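Local coordinates for 2-Keto-3-deoxy-(6-phospho-)gluconate aldolase (Thermoproteus tenax, PDB 2R91), which is an aldolase of the dihydrodipicolinate synthetase family, a TIM-barrel protein assembled here into a four-subunit complex, at residues E2-V7 and R173-S178; F183-F186 and G192-A195; S197-P202 and A241-L246; R209-V212 and E218-R221. One frame throughout, in Å; residues are numbered along the deposited sequence.

Interaction 1 of 4, residues E2-V7 and R173-S178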
loop_
_atom_site.group_PDB
_atom_site.type_symbol
_atom_site.label_atom_id
_atom_site.label_comp_id
_atom_site.label_asym_id
_atom_site.label_seq_id
_atom_site.Cartn_x
_atom_site.Cartn_y
_atom_site.Cartn_z
ATOM N N GLU A 2 18.807 -6.680 -25.578
ATOM C CA GLU A 2 19.470 -7.766 -24.865
ATOM C C GLU A 2 18.554 -8.603 -23.991
ATOM O O GLU A 2 17.621 -8.094 -23.396
ATOM C CB GLU A 2 20.608 -7.191 -24.002
ATOM C CG GLU A 2 21.755 -6.651 -24.887
ATOM C CD GLU A 2 22.678 -5.693 -24.151
ATOM O OE1 GLU A 2 22.353 -5.278 -23.023
ATOM O OE2 GLU A 2 23.745 -5.366 -24.695
ATOM N N ILE A 3 18.853 -9.885 -23.932
ATOM C CA ILE A 3 18.283 -10.772 -22.950
ATOM C C ILE A 3 19.347 -10.924 -21.857
ATOM O O ILE A 3 20.458 -11.438 -22.112
ATOM C CB ILE A 3 17.931 -12.115 -23.573
ATOM C CG1 ILE A 3 16.793 -11.900 -24.596
ATOM C CG2 ILE A 3 17.500 -13.120 -22.457
ATOM C CD1 ILE A 3 16.443 -13.094 -25.509
ATOM N N VAL A 4 19.024 -10.438 -20.666
ATOM C CA VAL A 4 19.968 -10.526 -19.546
ATOM C C VAL A 4 19.407 -11.531 -18.555
ATOM O O VAL A 4 18.247 -11.436 -18.146
ATOM C CB VAL A 4 20.137 -9.155 -18.848
ATOM C CG1 VAL A 4 21.178 -9.232 -17.687
ATOM C CG2 VAL A 4 20.476 -8.040 -19.827
ATOM N N ALA A 5 20.195 -12.525 -18.179
ATOM C CA ALA A 5 19.719 -13.498 -17.213
ATOM C C ALA A 5 20.161 -13.145 -15.785
ATOM O O ALA A 5 21.356 -13.106 -15.513
ATOM C CB ALA A 5 20.212 -14.871 -17.580
ATOM N N PRO A 6 19.190 -12.921 -14.863
ATOM C CA PRO A 6 19.524 -12.789 -13.441
ATOM C C PRO A 6 19.659 -14.233 -12.978
ATOM O O PRO A 6 18.681 -14.892 -12.568
ATOM C CB PRO A 6 18.292 -12.059 -12.848
ATOM C CG PRO A 6 17.103 -12.602 -13.725
ATOM C CD PRO A 6 17.720 -12.880 -15.117
ATOM N N VAL A 7 20.882 -14.748 -13.104
ATOM C CA VAL A 7 21.151 -16.165 -12.992
ATOM C C VAL A 7 20.974 -16.681 -11.575
ATOM O O VAL A 7 21.274 -15.972 -10.599
ATOM C CB VAL A 7 22.561 -16.477 -13.565
ATOM C CG1 VAL A 7 23.667 -15.893 -12.636
ATOM C CG2 VAL A 7 22.727 -17.977 -13.821
ATOM N N ARG A 173 21.595 2.557 -20.343
ATOM C CA ARG A 173 20.953 1.321 -20.769
ATOM C C ARG A 173 19.865 0.925 -19.736
ATOM O O ARG A 173 20.168 0.687 -18.566
ATOM C CB ARG A 173 21.979 0.205 -20.879
ATOM C CG ARG A 173 22.935 0.301 -22.080
ATOM C CD ARG A 173 24.231 -0.513 -21.819
ATOM N NE ARG A 173 23.969 -1.941 -21.553
ATOM C CZ ARG A 173 24.810 -2.793 -20.938
ATOM N NH1 ARG A 173 26.003 -2.385 -20.497
ATOM N NH2 ARG A 173 24.458 -4.066 -20.762
ATOM N N VAL A 174 18.615 0.845 -20.189
ATOM C CA VAL A 174 17.450 0.600 -19.309
ATOM C C VAL A 174 16.766 -0.743 -19.638
ATOM O O VAL A 174 16.488 -1.047 -20.806
ATOM C CB VAL A 174 16.446 1.805 -19.353
ATOM C CG1 VAL A 174 15.235 1.539 -18.467
ATOM C CG2 VAL A 174 17.137 3.113 -18.937
ATOM N N TYR A 175 16.525 -1.552 -18.603
ATOM C CA TYR A 175 15.963 -2.901 -18.699
ATOM C C TYR A 175 14.815 -3.044 -17.706
ATOM O O TYR A 175 14.864 -2.502 -16.590
ATOM C CB TYR A 175 17.020 -3.944 -18.277
ATOM C CG TYR A 175 18.275 -3.849 -19.100
ATOM C CD1 TYR A 175 18.470 -4.673 -20.199
ATOM C CD2 TYR A 175 19.238 -2.900 -18.813
ATOM C CE1 TYR A 175 19.594 -4.563 -20.994
ATOM C CE2 TYR A 175 20.393 -2.796 -19.596
ATOM C CZ TYR A 175 20.554 -3.645 -20.671
ATOM O OH TYR A 175 21.690 -3.546 -21.441
ATOM N N ASN A 176 13.782 -3.764 -18.103
ATOM C CA ASN A 176 12.723 -4.104 -17.161
ATOM C C ASN A 176 12.896 -5.548 -16.694
ATOM O O ASN A 176 13.260 -6.432 -17.489
ATOM C CB ASN A 176 11.317 -3.854 -17.769
ATOM C CG ASN A 176 10.211 -4.251 -16.821
ATOM O OD1 ASN A 176 9.867 -5.414 -16.740
ATOM N ND2 ASN A 176 9.684 -3.300 -16.064
ATOM N N GLY A 177 12.638 -5.793 -15.407
ATOM C CA GLY A 177 12.939 -7.107 -14.803
ATOM C C GLY A 177 11.721 -7.995 -14.538
ATOM O O GLY A 177 11.842 -9.083 -13.968
ATOM N N SER A 178 10.542 -7.555 -14.967
ATOM C CA SER A 178 9.311 -8.325 -14.747
ATOM C C SER A 178 9.092 -9.360 -15.872
ATOM O O SER A 178 9.122 -9.009 -17.054
ATOM C CB SER A 178 8.106 -7.383 -14.582
ATOM O OG SER A 178 6.893 -8.148 -14.529
#
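In the closed parallel barrel of the TIM fold, Glu2 of strand 2-6 and Tyr175 of strand 173-176 reach over the intervening strand 192-193 and meet inside the barrel, where the tyrosine hydroxyl comes level with Arg173 at the start of its strand. The two strand segments run 63° apart. Tyr175 OH donates to Glu2 OE1 at a modelled 2.4 Å, so short that the exact length is doubtful. The carboxylate comes to the hydroxyl end of the ring at its edge, only 11° from coplanar with it. Arg173 completes the cluster: its chain bends at chi3 (58°), which brings the side of the guanidinium round to Tyr175 OH, in the guanidinium plane. Arg173 NE and NH2 donate to Tyr175 OH at 2.8 and 2.9 Å, so the two guanidinium nitrogens and, with that reservation, the carboxylate hold the hydroxyl. Arg173 NH2 also salt-bridges Glu2 OE1 (3.3 Å), through a weak hydrogen bond, the two flat groups standing perpendicular. The arginine would probably make the tyrosine a better donor to the carboxylate. Beside this polar end, Val4 CG2 packs on Tyr175 CE1 at 3.8 Å. Glu2 OE2 is salt-bridged to Arg66, so each carboxylate oxygen has an arginine partner. Strand 192-193 pairs with strand 2-6 through backbone bonds of Val193 to Glu2 and Val4, while strand 35-38 flanks 2-6 on its other edge and helix 202-213 covers Ile3 from outside.

Interaction 2 of 4, residues F183-F186 and G192-A195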
loop_
_atom_site.group_PDB
_atom_site.type_symbol
_atom_site.label_atom_id
_atom_site.label_comp_id
_atom_site.label_asym_id
_atom_site.label_seq_id
_atom_site.Cartn_x
_atom_site.Cartn_y
_atom_site.Cartn_z
ATOM N N PHE A 183 7.612 -9.213 -23.504
ATOM C CA PHE A 183 6.992 -8.752 -24.742
ATOM C C PHE A 183 6.904 -7.227 -24.788
ATOM O O PHE A 183 7.452 -6.590 -25.691
ATOM C CB PHE A 183 5.627 -9.460 -24.883
ATOM C CG PHE A 183 4.645 -8.767 -25.775
ATOM C CD1 PHE A 183 5.017 -8.306 -27.033
ATOM C CD2 PHE A 183 3.313 -8.650 -25.373
ATOM C CE1 PHE A 183 4.073 -7.666 -27.877
ATOM C CE2 PHE A 183 2.359 -8.025 -26.209
ATOM C CZ PHE A 183 2.726 -7.555 -27.439
ATOM N N ALA A 184 6.249 -6.628 -23.803
ATOM C CA ALA A 184 6.070 -5.190 -23.764
ATOM C C ALA A 184 7.387 -4.393 -23.795
ATOM O O ALA A 184 7.495 -3.373 -24.488
ATOM C CB ALA A 184 5.246 -4.799 -22.550
ATOM N N SER A 185 8.385 -4.855 -23.041
ATOM C CA SER A 185 9.721 -4.205 -23.071
ATOM C C SER A 185 10.346 -4.162 -24.471
ATOM O O SER A 185 10.891 -3.152 -24.878
ATOM C CB SER A 185 10.677 -4.955 -22.124
ATOM O OG SER A 185 10.191 -4.899 -20.803
ATOM N N PHE A 186 10.339 -5.277 -25.183
ATOM C CA PHE A 186 10.846 -5.259 -26.571
ATOM C C PHE A 186 10.001 -4.357 -27.483
ATOM O O PHE A 186 10.530 -3.586 -28.312
ATOM C CB PHE A 186 10.931 -6.672 -27.110
ATOM C CG PHE A 186 11.983 -7.530 -26.415
ATOM C CD1 PHE A 186 13.273 -7.039 -26.186
ATOM C CD2 PHE A 186 11.681 -8.824 -26.023
ATOM C CE1 PHE A 186 14.250 -7.856 -25.541
ATOM C CE2 PHE A 186 12.632 -9.636 -25.388
ATOM C CZ PHE A 186 13.917 -9.142 -25.160
ATOM N N GLY A 192 16.542 -3.763 -23.129
ATOM C CA GLY A 192 16.491 -5.191 -22.958
ATOM C C GLY A 192 15.621 -5.586 -21.784
ATOM O O GLY A 192 14.890 -4.748 -21.188
ATOM N N VAL A 193 15.676 -6.867 -21.471
ATOM C CA VAL A 193 14.966 -7.422 -20.323
ATOM C C VAL A 193 15.967 -8.108 -19.414
ATOM O O VAL A 193 16.957 -8.655 -19.891
ATOM C CB VAL A 193 13.867 -8.466 -20.756
ATOM C CG1 VAL A 193 12.807 -7.773 -21.659
ATOM C CG2 VAL A 193 14.471 -9.673 -21.520
ATOM N N VAL A 194 15.683 -8.096 -18.117
ATOM C CA VAL A 194 16.420 -8.924 -17.171
ATOM C C VAL A 194 15.426 -9.797 -16.412
ATOM O O VAL A 194 15.167 -9.599 -15.240
ATOM C CB VAL A 194 17.253 -8.070 -16.150
ATOM C CG1 VAL A 194 18.158 -8.978 -15.293
ATOM C CG2 VAL A 194 18.102 -7.037 -16.856
ATOM N N ALA A 195 14.888 -10.790 -17.085
ATOM C CA ALA A 195 13.819 -11.601 -16.521
ATOM C C ALA A 195 14.311 -12.947 -15.978
ATOM O O ALA A 195 15.105 -13.652 -16.618
ATOM C CB ALA A 195 12.687 -11.791 -17.602
#
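Val193 of strand 192-193 drives its two methyl groups against Ser185 and Phe186 of helix 182-187, and this is where the contact is tight. CG1 does most of the work. It sits over one face of the Phe186 ring, offset toward the rim, in a CH-pi contact 4.2 Å from the ring centroid and 20° off the normal, and it also abuts Ser185 CB at 3.6 Å. With Val193 CG1 anti to the carbonyl carbon (chi1 -61°), CG2 falls between backbone N and carbonyl carbon and reaches Phe186 CZ at 3.7 Å, so both methyls bear on the same ring. The looser part is at Gly192, whose CA stays 4.3 Å from Phe186 CE1 and whose carbonyl O is as far from Ser185 CB. This side is loose without being wet, since all four touching residues are buried. The hydroxyl of Ser185 is turned to its own helix end, where OG bonds to Leu181 O, and what the strand receives from this residue is mainly its CB. The contact thus seals a beta-alpha-beta unit of the barrel, strand 173-176, helix 182-187 and strand 192-193, mainly with apolar surface. Phe186 also packs on Ile3 of strand 2-6 and on Arg209 and Val212 of helix 202-213, while Phe183 and Ala184 on the same helix pack against Val188 of the second subunit.

Interaction 3 of 4, residues S197-P202 and A241-L246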
loop_
_atom_site.group_PDB
_atom_site.type_symbol
_atom_site.label_atom_id
_atom_site.label_comp_id
_atom_site.label_asym_id
_atom_site.label_seq_id
_atom_site.Cartn_x
_atom_site.Cartn_y
_atom_site.Cartn_z
ATOM N N SER A 197 12.946 -15.774 -15.985
ATOM C CA SER A 197 12.698 -16.891 -16.902
ATOM C C SER A 197 13.815 -17.130 -17.939
ATOM O O SER A 197 13.814 -18.160 -18.619
ATOM C CB SER A 197 11.362 -16.703 -17.660
ATOM O OG SER A 197 11.374 -15.493 -18.379
ATOM N N ALA A 198 14.754 -16.199 -18.085
ATOM C CA ALA A 198 15.935 -16.515 -18.906
ATOM C C ALA A 198 16.723 -17.696 -18.332
ATOM O O ALA A 198 17.517 -18.305 -19.040
ATOM C CB ALA A 198 16.834 -15.295 -19.108
ATOM N N ASN A 199 16.509 -18.017 -17.061
ATOM C CA ASN A 199 17.107 -19.227 -16.509
ATOM C C ASN A 199 16.551 -20.507 -17.108
ATOM O O ASN A 199 17.298 -21.432 -17.388
ATOM C CB ASN A 199 16.939 -19.303 -14.990
ATOM C CG ASN A 199 17.854 -18.350 -14.278
ATOM O OD1 ASN A 199 19.054 -18.614 -14.162
ATOM N ND2 ASN A 199 17.314 -17.210 -13.851
ATOM N N TYR A 200 15.220 -20.587 -17.226
ATOM C CA TYR A 200 14.587 -21.862 -17.589
ATOM C C TYR A 200 14.049 -21.918 -19.006
ATOM O O TYR A 200 13.928 -23.004 -19.552
ATOM C CB TYR A 200 13.505 -22.266 -16.575
ATOM C CG TYR A 200 12.487 -21.184 -16.202
ATOM C CD1 TYR A 200 11.309 -21.019 -16.932
ATOM C CD2 TYR A 200 12.668 -20.394 -15.060
ATOM C CE1 TYR A 200 10.356 -20.042 -16.554
ATOM C CE2 TYR A 200 11.738 -19.431 -14.678
ATOM C CZ TYR A 200 10.571 -19.275 -15.427
ATOM O OH TYR A 200 9.650 -18.318 -15.051
ATOM N N LEU A 201 13.725 -20.766 -19.595
ATOM C CA LEU A 201 13.211 -20.716 -20.970
ATOM C C LEU A 201 13.803 -19.587 -21.792
ATOM O O LEU A 201 13.073 -18.771 -22.378
ATOM C CB LEU A 201 11.648 -20.642 -20.991
ATOM C CG LEU A 201 10.992 -21.987 -20.726
ATOM C CD1 LEU A 201 9.496 -21.830 -20.335
ATOM C CD2 LEU A 201 11.173 -22.902 -21.958
ATOM N N PRO A 202 15.154 -19.541 -21.882
ATOM C CA PRO A 202 15.786 -18.493 -22.680
ATOM C C PRO A 202 15.298 -18.545 -24.130
ATOM O O PRO A 202 15.190 -17.508 -24.767
ATOM C CB PRO A 202 17.303 -18.864 -22.611
ATOM C CG PRO A 202 17.340 -20.334 -22.238
ATOM C CD PRO A 202 16.145 -20.452 -21.271
ATOM N N ALA A 241 12.410 -20.593 -5.086
ATOM C CA ALA A 241 12.785 -22.025 -5.119
ATOM C C ALA A 241 12.349 -22.755 -6.394
ATOM O O ALA A 241 13.056 -23.641 -6.914
ATOM C CB ALA A 241 12.255 -22.748 -3.882
ATOM N N ALA A 242 11.174 -22.401 -6.911
ATOM C CA ALA A 242 10.642 -23.058 -8.100
ATOM C C ALA A 242 11.483 -22.815 -9.365
ATOM O O ALA A 242 11.543 -23.675 -10.248
ATOM C CB ALA A 242 9.119 -22.633 -8.337
ATOM N N VAL A 243 12.161 -21.664 -9.437
ATOM C CA VAL A 243 12.970 -21.326 -10.613
ATOM C C VAL A 243 13.953 -22.470 -10.921
ATOM O O VAL A 243 14.156 -22.835 -12.094
ATOM C CB VAL A 243 13.729 -19.957 -10.414
ATOM C CG1 VAL A 243 14.797 -19.729 -11.517
ATOM C CG2 VAL A 243 12.779 -18.779 -10.377
ATOM N N TYR A 244 14.535 -23.048 -9.866
ATOM C CA TYR A 244 15.522 -24.129 -10.005
ATOM C C TYR A 244 14.889 -25.376 -10.605
ATOM O O TYR A 244 15.469 -26.019 -11.501
ATOM C CB TYR A 244 16.052 -24.529 -8.624
ATOM C CG TYR A 244 16.933 -23.518 -7.948
ATOM C CD1 TYR A 244 18.345 -23.675 -7.949
ATOM C CD2 TYR A 244 16.376 -22.418 -7.261
ATOM C CE1 TYR A 244 19.166 -22.730 -7.297
ATOM C CE2 TYR A 244 17.185 -21.471 -6.619
ATOM C CZ TYR A 244 18.595 -21.660 -6.625
ATOM O OH TYR A 244 19.400 -20.728 -5.967
ATOM N N GLU A 245 13.689 -25.721 -10.121
ATOM C CA GLU A 245 12.991 -26.887 -10.676
ATOM C C GLU A 245 12.545 -26.639 -12.120
ATOM O O GLU A 245 12.600 -27.559 -12.955
ATOM C CB GLU A 245 11.826 -27.336 -9.762
ATOM C CG GLU A 245 11.037 -28.564 -10.258
ATOM C CD GLU A 245 11.891 -29.838 -10.281
ATOM O OE1 GLU A 245 12.944 -29.862 -9.628
ATOM O OE2 GLU A 245 11.510 -30.801 -10.970
ATOM N N LEU A 246 12.117 -25.405 -12.426
ATOM C CA LEU A 246 11.788 -25.037 -13.806
ATOM C C LEU A 246 12.991 -25.216 -14.757
ATOM O O LEU A 246 12.839 -25.676 -15.896
ATOM C CB LEU A 246 11.229 -23.611 -13.892
ATOM C CG LEU A 246 9.872 -23.389 -13.193
ATOM C CD1 LEU A 246 9.485 -21.925 -13.250
ATOM C CD2 LEU A 246 8.755 -24.276 -13.839
#
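Tyr200, in the loop between strand 192-193 and helix 202-213, lays its ring along Leu246 of helix 239-251, the two side chains side by side and pointing the same way. At its root, Tyr200 CB presses on the helix backbone, 3.5 Å from Leu246 C. Next along, Tyr200 CG lies 3.6 Å from Leu246 CB. One flank of the ring then turns to a second helix residue, Tyr200 CD2 standing 4.2 Å from Val243 CG1. Farther out, Leu246 CD1 takes over beneath the ring, with Tyr200 CZ at 3.6 Å. That methyl makes a CH-pi contact over the face, 3.7 Å from the Tyr200 ring centroid and 16° off the normal. At the tip, Tyr200 OH is hydrogen-bonded to Tyr239 OH, just before the helical segment. The opposite face is held by Ser197 CA, 3.4 Å above the plane of the Tyr200 ring, so the aromatic is clamped between its own loop and the leucine. Its CG takes the position between backbone N and carbonyl carbon (chi1 49°), which folds the ring back over Ser197.

Beside it, Asn199 offers only its CB to the helix, 4.1 Å from Val243 CG1. Its amide is engaged elsewhere: ND2 donates to Ser196 O and Pro6 O, and OD1 accepts from His24 NE2 and Ile8 N. The chemistry implies a division of labour: hydrocarbon on an aromatic face joins the loop after the last barrel strand to helix 239-251, while the amide of Asn199, the hydroxyl of Tyr200 and Tyr200 O (to Gln251 NE2) find partners outside the two segments.

Interaction 4 of 4, residues R209-V212 and E218-R221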
loop_
_atom_site.group_PDB
_atom_site.type_symbol
_atom_site.label_atom_id
_atom_site.label_comp_id
_atom_site.label_asym_id
_atom_site.label_seq_id
_atom_site.Cartn_x
_atom_site.Cartn_y
_atom_site.Cartn_z
ATOM N N ARG A 209 11.477 -11.963 -28.567
ATOM C CA ARG A 209 12.268 -10.881 -29.169
ATOM C C ARG A 209 12.241 -10.950 -30.715
ATOM O O ARG A 209 12.078 -9.923 -31.394
ATOM C CB ARG A 209 13.743 -10.965 -28.691
ATOM C CG ARG A 209 14.563 -9.744 -29.110
ATOM C CD ARG A 209 16.019 -9.781 -28.559
ATOM N NE ARG A 209 16.706 -10.992 -29.012
ATOM C CZ ARG A 209 17.890 -11.407 -28.559
ATOM N NH1 ARG A 209 18.519 -10.715 -27.612
ATOM N NH2 ARG A 209 18.403 -12.544 -29.017
ATOM N N ASP A 210 12.447 -12.155 -31.247
ATOM C CA ASP A 210 12.381 -12.409 -32.701
ATOM C C ASP A 210 11.030 -12.001 -33.277
ATOM O O ASP A 210 10.937 -11.364 -34.334
ATOM C CB ASP A 210 12.573 -13.901 -32.970
ATOM C CG ASP A 210 14.029 -14.344 -32.839
ATOM O OD1 ASP A 210 14.914 -13.470 -32.720
ATOM O OD2 ASP A 210 14.276 -15.570 -32.838
ATOM N N ALA A 211 9.977 -12.373 -32.565
ATOM C CA ALA A 211 8.635 -12.113 -33.035
ATOM C C ALA A 211 8.377 -10.624 -33.063
ATOM O O ALA A 211 7.857 -10.106 -34.037
ATOM C CB ALA A 211 7.590 -12.852 -32.174
ATOM N N VAL A 212 8.720 -9.923 -31.995
ATOM C CA VAL A 212 8.538 -8.482 -31.978
ATOM C C VAL A 212 9.323 -7.809 -33.121
ATOM O O VAL A 212 8.805 -6.921 -33.797
ATOM C CB VAL A 212 8.902 -7.852 -30.589
ATOM C CG1 VAL A 212 8.902 -6.340 -30.677
ATOM C CG2 VAL A 212 7.930 -8.323 -29.496
ATOM N N GLU A 218 1.277 -10.679 -32.503
ATOM C CA GLU A 218 0.399 -11.748 -32.038
ATOM C C GLU A 218 1.179 -12.973 -31.515
ATOM O O GLU A 218 0.825 -13.522 -30.476
ATOM C CB GLU A 218 -0.627 -12.157 -33.113
ATOM C CG GLU A 218 -1.620 -11.031 -33.518
ATOM C CD GLU A 218 -0.953 -9.911 -34.331
ATOM O OE1 GLU A 218 0.124 -10.140 -34.952
ATOM O OE2 GLU A 218 -1.495 -8.780 -34.337
ATOM N N ARG A 219 2.201 -13.417 -32.244
ATOM C CA ARG A 219 3.042 -14.524 -31.760
ATOM C C ARG A 219 3.771 -14.148 -30.435
ATOM O O ARG A 219 3.844 -14.947 -29.488
ATOM C CB ARG A 219 4.076 -14.948 -32.825
ATOM C CG ARG A 219 5.133 -15.912 -32.278
ATOM C CD ARG A 219 5.975 -16.567 -33.383
ATOM N NE ARG A 219 6.952 -17.518 -32.840
ATOM C CZ ARG A 219 6.701 -18.798 -32.569
ATOM N NH1 ARG A 219 5.496 -19.321 -32.780
ATOM N NH2 ARG A 219 7.661 -19.564 -32.065
ATOM N N ALA A 220 4.342 -12.956 -30.405
ATOM C CA ALA A 220 5.043 -12.444 -29.200
ATOM C C ALA A 220 4.111 -12.453 -27.997
ATOM O O ALA A 220 4.470 -12.920 -26.907
ATOM C CB ALA A 220 5.535 -11.021 -29.429
ATOM N N ARG A 221 2.901 -11.908 -28.193
ATOM C CA ARG A 221 1.920 -11.881 -27.129
ATOM C C ARG A 221 1.491 -13.281 -26.697
ATOM O O ARG A 221 1.325 -13.558 -25.516
ATOM C CB ARG A 221 0.687 -11.073 -27.560
ATOM C CG ARG A 221 -0.298 -10.830 -26.427
ATOM C CD ARG A 221 -1.264 -9.708 -26.831
ATOM N NE ARG A 221 -2.104 -10.124 -27.949
ATOM C CZ ARG A 221 -2.606 -9.288 -28.861
ATOM N NH1 ARG A 221 -2.360 -7.982 -28.805
ATOM N NH2 ARG A 221 -3.380 -9.759 -29.819
#
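Ala211 of helix 202-213 and Ala220 of helix 217-237 have the most surface buried by the opposite segment, and their small side chains let the two successive helices approach until the CA atoms of the pair are 5.3 Å apart. Ala211 CB points into the second helix and meets backbone as well as side chain: it lies 3.7 Å from Ala220 N and 3.9 Å from Ala220 CB, so at this point the first helix lies close to the backbone of the second.

Val212 adds the third share. Its CG1 stands opposite the backbone N across the CA-CB bond (chi1 171°), which leaves CG2 beside that nitrogen and directed at the partner helix; Val212 CG2 reaches Ala220 CB at 3.6 Å. Ala220 CB therefore touches two residues adjacent in sequence, an alanine and a valine, approached from directions about a right angle apart.

At the margin, Arg219 contributes its aliphatic root alone. Arg219 CG passes 3.9 Å from Ala211 CB, and from there the chain runs extended to NE, carrying the guanidinium beyond the apolar patch. The contact is all van der Waals in character, made close to the short connection between helices 202-213 and 217-237. Phe183 of helix 182-187 packs on Val212, Ala220 and Arg221, bridging both helices, and Arg209 on the far side of helix 202-213 is salt-bridged to Asp34, while Arg221 makes weak hydrogen bonds to Val188 and Arg189 of the second subunit.

Interaction 1 lies nearest the centre of the chain and interaction 4 farthest from it. Interactions 1 and 2 have centres about 7 Å apart and share the sheet, Val4 N lying 2.8 Å from Val193 O in a probable hydrogen bond. Interaction 2 meets interaction 4, about 12 Å away between centres, through Phe183 and Phe186, Phe183 CD1 lying 3.7 Å from Ala220 CB; both contacts also touch the second subunit. Interaction 3 is tied to interaction 1 by a probable hydrogen bond of Pro6 O to Asn199 ND2 at 3.0 Å, with centres about 15 Å apart. Interactions 3 and 4 stay about 7 Å apart at their nearest atoms, but helices 217-237 and 239-251 follow each other.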